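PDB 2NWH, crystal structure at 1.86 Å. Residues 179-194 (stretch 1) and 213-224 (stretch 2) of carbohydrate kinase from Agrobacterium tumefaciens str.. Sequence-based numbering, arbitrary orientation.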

# COMPACT_ATOMS: atom_id res chain seq x y z
N ALA A 179 -0.14 17.60 1.49
CA ALA A 179 -0.61 17.01 0.23
C ALA A 179 -2.09 16.64 0.29
O ALA A 179 -2.72 16.34 -0.73
CB ALA A 179 0.25 15.78 -0.09
N LEU A 180 -2.65 16.68 1.49
CA LEU A 180 -4.00 16.18 1.72
C LEU A 180 -5.02 16.70 0.72
O LEU A 180 -5.77 15.93 0.16
CB LEU A 180 -4.44 16.46 3.13
CG LEU A 180 -3.94 15.47 4.17
CD1 LEU A 180 -4.94 15.55 5.31
CD2 LEU A 180 -3.82 14.02 3.60
N GLY A 181 -5.02 18.01 0.51
CA GLY A 181 -5.92 18.64 -0.44
C GLY A 181 -5.80 18.16 -1.88
O GLY A 181 -6.74 18.41 -2.69
N ASP A 182 -4.67 17.52 -2.22
CA ASP A 182 -4.41 16.99 -3.56
C ASP A 182 -4.59 15.45 -3.68
O ASP A 182 -4.42 14.88 -4.78
CB ASP A 182 -3.01 17.39 -4.02
CG ASP A 182 -2.91 18.89 -4.34
OD1 ASP A 182 -3.81 19.38 -5.05
OD2 ASP A 182 -1.93 19.55 -3.91
N ILE A 183 -4.92 14.81 -2.56
CA ILE A 183 -5.12 13.34 -2.50
C ILE A 183 -6.62 12.97 -2.61
O ILE A 183 -7.43 13.32 -1.75
CB ILE A 183 -4.47 12.73 -1.23
CG1 ILE A 183 -2.95 12.77 -1.35
CG2 ILE A 183 -4.94 11.25 -1.00
CD1 ILE A 183 -2.19 12.55 -0.05
N ASP A 184 -6.96 12.28 -3.69
CA ASP A 184 -8.31 11.83 -3.91
C ASP A 184 -8.74 10.73 -2.96
O ASP A 184 -9.87 10.71 -2.53
CB ASP A 184 -8.48 11.39 -5.37
CG ASP A 184 -8.64 12.56 -6.31
OD1 ASP A 184 -8.59 13.73 -5.84
OD2 ASP A 184 -8.86 12.32 -7.52
N ILE A 185 -7.83 9.79 -2.66
CA ILE A 185 -8.11 8.66 -1.74
C ILE A 185 -6.88 8.32 -0.89
O ILE A 185 -5.82 7.96 -1.43
CB ILE A 185 -8.53 7.36 -2.47
CG1 ILE A 185 -9.65 7.62 -3.49
CG2 ILE A 185 -8.97 6.28 -1.42
CD1 ILE A 185 -9.82 6.58 -4.57
N LEU A 186 -7.02 8.42 0.42
CA LEU A 186 -5.95 8.03 1.34
C LEU A 186 -6.34 6.77 2.10
O LEU A 186 -7.42 6.72 2.74
CB LEU A 186 -5.64 9.14 2.34
CG LEU A 186 -4.22 9.25 2.91
CD1 LEU A 186 -4.23 10.32 3.97
CD2 LEU A 186 -3.62 7.99 3.51
N PHE A 187 -5.48 5.77 2.03
CA PHE A 187 -5.76 4.48 2.71
C PHE A 187 -5.03 4.38 4.03
O PHE A 187 -3.81 4.52 4.10
CB PHE A 187 -5.40 3.29 1.82
CG PHE A 187 -6.18 3.24 0.54
CD1 PHE A 187 -7.50 2.77 0.54
CD2 PHE A 187 -5.63 3.68 -0.64
CE1 PHE A 187 -8.23 2.73 -0.63
CE2 PHE A 187 -6.35 3.63 -1.83
CZ PHE A 187 -7.67 3.17 -1.81
N MET A 188 -5.80 4.10 5.08
CA MET A 188 -5.21 4.03 6.40
C MET A 188 -6.01 3.16 7.36
O MET A 188 -7.17 2.80 7.10
CB MET A 188 -5.06 5.45 6.97
CG MET A 188 -6.38 6.19 7.13
SD MET A 188 -6.08 7.92 7.49
CE MET A 188 -7.15 8.72 6.34
N ASN A 189 -5.37 2.82 8.47
CA ASN A 189 -6.03 2.13 9.58
C ASN A 189 -6.35 3.16 10.68
O ASN A 189 -6.05 4.35 10.53
CB ASN A 189 -5.10 1.03 10.08
CG ASN A 189 -3.82 1.58 10.75
OD1 ASN A 189 -2.90 0.84 11.03
ND2 ASN A 189 -3.79 2.89 11.01
N GLU A 190 -6.95 2.73 11.80
CA GLU A 190 -7.30 3.66 12.90
C GLU A 190 -6.18 4.58 13.43
O GLU A 190 -6.41 5.79 13.61
CB GLU A 190 -7.93 2.90 14.09
CG GLU A 190 -9.43 2.84 14.09
CD GLU A 190 -10.10 4.02 14.76
OE1 GLU A 190 -9.76 4.33 15.93
OE2 GLU A 190 -10.99 4.63 14.13
N ALA A 191 -5.01 4.00 13.69
CA ALA A 191 -3.83 4.70 14.25
C ALA A 191 -3.28 5.81 13.36
O ALA A 191 -2.87 6.88 13.84
CB ALA A 191 -2.72 3.71 14.55
N GLU A 192 -3.26 5.53 12.05
CA GLU A 192 -2.74 6.46 11.06
C GLU A 192 -3.70 7.64 10.91
O GLU A 192 -3.27 8.78 10.73
CB GLU A 192 -2.48 5.72 9.72
CG GLU A 192 -1.45 4.59 9.82
CD GLU A 192 -1.57 3.50 8.74
OE1 GLU A 192 -2.48 3.56 7.87
OE2 GLU A 192 -0.75 2.56 8.78
N ALA A 193 -5.00 7.37 11.03
CA ALA A 193 -6.00 8.41 10.97
C ALA A 193 -5.83 9.39 12.16
O ALA A 193 -5.74 10.60 11.95
CB ALA A 193 -7.40 7.80 10.93
N ARG A 194 -5.75 8.86 13.38
CA ARG A 194 -5.48 9.70 14.56
C ARG A 194 -4.21 10.53 14.39
O ARG A 194 -4.22 11.74 14.64
CB ARG A 194 -5.40 8.86 15.83
CG ARG A 194 -6.69 8.81 16.61
CD ARG A 194 -6.61 7.83 17.76
NE ARG A 194 -6.00 6.55 17.36
CZ ARG A 194 -6.50 5.35 17.67
NH1 ARG A 194 -7.63 5.25 18.37
NH2 ARG A 194 -5.87 4.25 17.26
N LYS A 213 -12.54 18.27 6.77
CA LYS A 213 -12.12 19.59 7.24
C LYS A 213 -10.58 19.63 7.32
O LYS A 213 -10.00 20.71 7.21
CB LYS A 213 -12.83 19.98 8.55
CG LYS A 213 -11.97 20.07 9.81
CD LYS A 213 -11.58 18.69 10.33
CE LYS A 213 -10.25 18.70 11.05
NZ LYS A 213 -9.76 17.31 11.24
N ALA A 214 -9.94 18.46 7.46
CA ALA A 214 -8.47 18.41 7.34
C ALA A 214 -8.07 18.61 5.88
O ALA A 214 -6.89 18.78 5.57
CB ALA A 214 -7.89 17.11 7.89
N GLY A 215 -9.06 18.60 4.98
CA GLY A 215 -8.80 18.90 3.56
C GLY A 215 -8.69 17.70 2.65
O GLY A 215 -8.41 17.85 1.45
N LEU A 216 -8.92 16.51 3.21
CA LEU A 216 -8.90 15.24 2.46
C LEU A 216 -10.29 14.96 1.93
O LEU A 216 -11.21 14.75 2.70
CB LEU A 216 -8.44 14.08 3.35
CG LEU A 216 -8.36 12.72 2.63
CD1 LEU A 216 -7.23 12.72 1.62
CD2 LEU A 216 -8.23 11.57 3.62
N SER A 217 -10.42 14.97 0.61
CA SER A 217 -11.70 14.78 -0.06
C SER A 217 -12.19 13.33 -0.07
O SER A 217 -13.39 13.11 -0.17
CB SER A 217 -11.71 15.43 -1.47
OG SER A 217 -10.69 14.94 -2.32
N GLY A 218 -11.28 12.35 0.02
CA GLY A 218 -11.67 10.96 0.19
C GLY A 218 -10.65 10.02 0.79
O GLY A 218 -9.45 10.27 0.78
N GLY A 219 -11.13 8.89 1.29
CA GLY A 219 -10.27 7.90 1.88
C GLY A 219 -11.02 6.70 2.43
O GLY A 219 -12.24 6.60 2.27
N VAL A 220 -10.26 5.77 3.01
CA VAL A 220 -10.73 4.56 3.63
C VAL A 220 -10.04 4.40 4.99
O VAL A 220 -8.80 4.51 5.09
CB VAL A 220 -10.42 3.35 2.76
CG1 VAL A 220 -10.85 2.04 3.45
CG2 VAL A 220 -11.08 3.53 1.42
N VAL A 221 -10.82 4.17 6.04
CA VAL A 221 -10.22 3.90 7.34
C VAL A 221 -10.71 2.54 7.85
O VAL A 221 -11.92 2.27 7.90
CB VAL A 221 -10.46 5.04 8.35
CG1 VAL A 221 -9.79 4.73 9.68
CG2 VAL A 221 -9.94 6.39 7.79
N THR A 222 -9.75 1.67 8.19
CA THR A 222 -10.09 0.35 8.70
C THR A 222 -9.92 0.28 10.22
O THR A 222 -9.03 0.95 10.78
CB THR A 222 -9.24 -0.74 8.06
OG1 THR A 222 -7.89 -0.59 8.50
CG2 THR A 222 -9.28 -0.68 6.53
N ARG A 223 -10.75 -0.54 10.88
CA ARG A 223 -10.62 -0.78 12.33
C ARG A 223 -10.81 -2.26 12.72
O ARG A 223 -11.90 -2.83 12.54
CB ARG A 223 -11.60 0.08 13.12
CG ARG A 223 -11.45 -0.10 14.63
CD ARG A 223 -12.60 0.47 15.40
NE ARG A 223 -12.53 1.92 15.54
CZ ARG A 223 -13.46 2.64 16.18
NH1 ARG A 223 -13.32 3.97 16.27
NH2 ARG A 223 -14.51 2.05 16.72
N GLY A 224 -9.76 -2.86 13.26
CA GLY A 224 -9.81 -4.26 13.69
C GLY A 224 -10.04 -5.21 12.51
O GLY A 224 -9.61 -4.94 11.39
O HOH W 1 -8.40 16.05 -1.54

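Two parallel strands, 185-189 and 219-223, form the heart of this contact, and their backbone polar groups are satisfied in an alternating pattern. L186 and M188 face the partner strand with both their amide and carbonyl groups: L186 N donates to G218 O (3.1 Å) and L186 O accepts from V220 N (3.0 Å), while M188 N donates to V220 O (3.0 Å) and M188 O accepts from T222 N (3.0 Å). Two of these carbonyls also take a CA-H contact: G218 O from I185 CA and M188 O from V221 CA, each at 3.3 Å.

Glycine suits the residues that lead into the second strand, G218 just before it and G219 at its first position, because the chains run so close. An ideal CB on G218 would lie 2.6 Å from D184 O, and one on G219 2.7 Å from L186 O, both clashes. G215 answers to its own backbone: its positive phi, in a Schellman motif, would jam a CB against the preceding carbonyl.

The side chains sort by face. V220 CG2 meets F187 CE1 at 3.6 Å on one; on the other, V221 CG2 packs on M188 CG at 3.6 Å, and V221 CG1 reaches A193 CB at 4.1 Å, the methyl of A193 pointing from the helix toward the strand. L216, just before the strand, has an apolar side chain that suits this buried site, its CD1 3.8 Å from I183 CG2 and its CD2 3.8 Å from L186 CB and 4.1 Å from M188 CE.

Where the backbone pairing has not yet begun, water 1 serves instead, donating to I183 O (2.9 Å) and hydrogen-bonding S217 OG (2.7 Å). At the far end N189 occupies the N-cap position, and its N donates to E192 OE1 (3.0 Å), a side chain from the first helical turn. E190 and R223 close this end with a salt bridge: NH1 of R223 gives a weak hydrogen bond to OE2 of E190 at 3.2 Å, the oxygen lying near the guanidinium plane.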